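Local structure of probable dipeptidase (Pseudomonas aeruginosa, 3B40) at residues A236-A239 with L240-K244. The protein is probably a metal-dependent dipeptidase of the membrane dipeptidase family (peptidase family M19). The protein carries 11 engineered substitutions. Residues are numbered along the deposited sequence; the frame is centred on the assembly and turned at random.
Sequences APRA and LVDIK
Leu240 closes a beta turn that starts at Pro237. Leu240 N donates to Pro237 O at 3.1 Å. The leucine side chain runs alongside the proline ring. The chi1 of -74° sets CG next to the backbone N, and Leu240 CD1 then rests 3.7 Å from Pro237 CG. Val241 N reaches the same Pro237 O in a weak bond of 3.5 Å, so two successive N-H groups share one carbonyl. Val241 O turns back to Arg238 CA, 3.1 Å away, in a CA-H...O contact. An inverse gamma turn is built around Asp242, with a weak bond from Ile243 N to Val241 O. The Asp242 side chain turns CG opposite its own N (chi1 -168°), which carries Asp242 OD1 to the guanidinium edge, 3.3 Å from Arg238 NH2. This is a salt bridge whose hydrogen bond is weak. The carboxylate and guanidinium planes lie 33° apart. Ile243 O sits 3.2 Å from Arg238 CD, and Lys244 CA lies over one guanidinium face. The turn belongs to the loop that leaves strand 230-235 of the TIM-barrel-like fold and leads to helix 249-257. Pro237 packs on helix 335-349, and Ile243 touches Tyr270 of helix 268-271.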
# COMPACT_ATOMS: atom_id res chain seq x y z
N ALA A 236 -1.61 7.60 4.72
CA ALA A 236 -1.39 8.35 5.97
C ALA A 236 -2.14 9.71 5.88
O ALA A 236 -2.56 10.08 4.76
CB ALA A 236 0.13 8.57 6.21
N PRO A 237 -2.36 10.41 7.03
CA PRO A 237 -3.05 11.73 7.01
C PRO A 237 -2.26 12.92 6.49
O PRO A 237 -1.05 13.09 6.81
CB PRO A 237 -3.42 11.99 8.50
CG PRO A 237 -3.15 10.65 9.23
CD PRO A 237 -2.08 9.96 8.41
N ARG A 238 -2.95 13.83 5.79
CA ARG A 238 -2.29 15.06 5.38
C ARG A 238 -1.89 15.94 6.56
O ARG A 238 -0.98 16.77 6.44
CB ARG A 238 -3.17 15.85 4.45
CG ARG A 238 -3.34 15.20 3.12
CD ARG A 238 -3.21 16.27 2.12
NE ARG A 238 -4.13 16.08 1.04
CZ ARG A 238 -4.28 16.96 0.06
NH1 ARG A 238 -5.15 16.71 -0.91
NH2 ARG A 238 -3.56 18.07 0.05
N ALA A 239 -2.57 15.78 7.69
CA ALA A 239 -2.27 16.53 8.90
C ALA A 239 -0.82 16.31 9.33
O ALA A 239 -0.24 17.17 9.95
CB ALA A 239 -3.19 16.14 10.01
N LEU A 240 -0.26 15.15 9.01
CA LEU A 240 1.16 14.88 9.23
C LEU A 240 2.09 15.41 8.13
O LEU A 240 3.08 16.07 8.42
CB LEU A 240 1.42 13.39 9.47
CG LEU A 240 0.94 13.00 10.90
CD1 LEU A 240 -0.56 12.66 10.91
CD2 LEU A 240 1.78 11.87 11.50
N VAL A 241 1.78 15.10 6.89
CA VAL A 241 2.59 15.55 5.76
C VAL A 241 1.55 15.91 4.71
O VAL A 241 0.64 15.12 4.36
CB VAL A 241 3.56 14.47 5.24
CG1 VAL A 241 4.33 14.97 3.98
CG2 VAL A 241 4.55 14.06 6.34
N ASP A 242 1.65 17.15 4.26
CA ASP A 242 0.66 17.71 3.38
C ASP A 242 1.08 17.45 1.93
O ASP A 242 1.67 18.29 1.26
CB ASP A 242 0.45 19.20 3.72
CG ASP A 242 -0.77 19.80 3.04
OD1 ASP A 242 -1.69 19.05 2.63
OD2 ASP A 242 -0.79 21.03 2.87
N ILE A 243 0.76 16.25 1.46
CA ILE A 243 1.09 15.81 0.12
C ILE A 243 -0.19 15.20 -0.43
O ILE A 243 -1.02 14.71 0.34
CB ILE A 243 2.29 14.78 0.11
CG1 ILE A 243 2.05 13.64 1.09
CG2 ILE A 243 3.63 15.48 0.39
CD1 ILE A 243 3.13 12.45 0.97
N LYS A 244 -0.36 15.24 -1.74
CA LYS A 244 -1.56 14.70 -2.43
C LYS A 244 -1.74 13.21 -2.24
O LYS A 244 -2.87 12.74 -2.20
CB LYS A 244 -1.53 15.07 -3.91
CG LYS A 244 -1.65 16.57 -4.06
CD LYS A 244 -1.68 17.11 -5.45
CE LYS A 244 -1.75 18.66 -5.27
NZ LYS A 244 -1.92 19.43 -6.53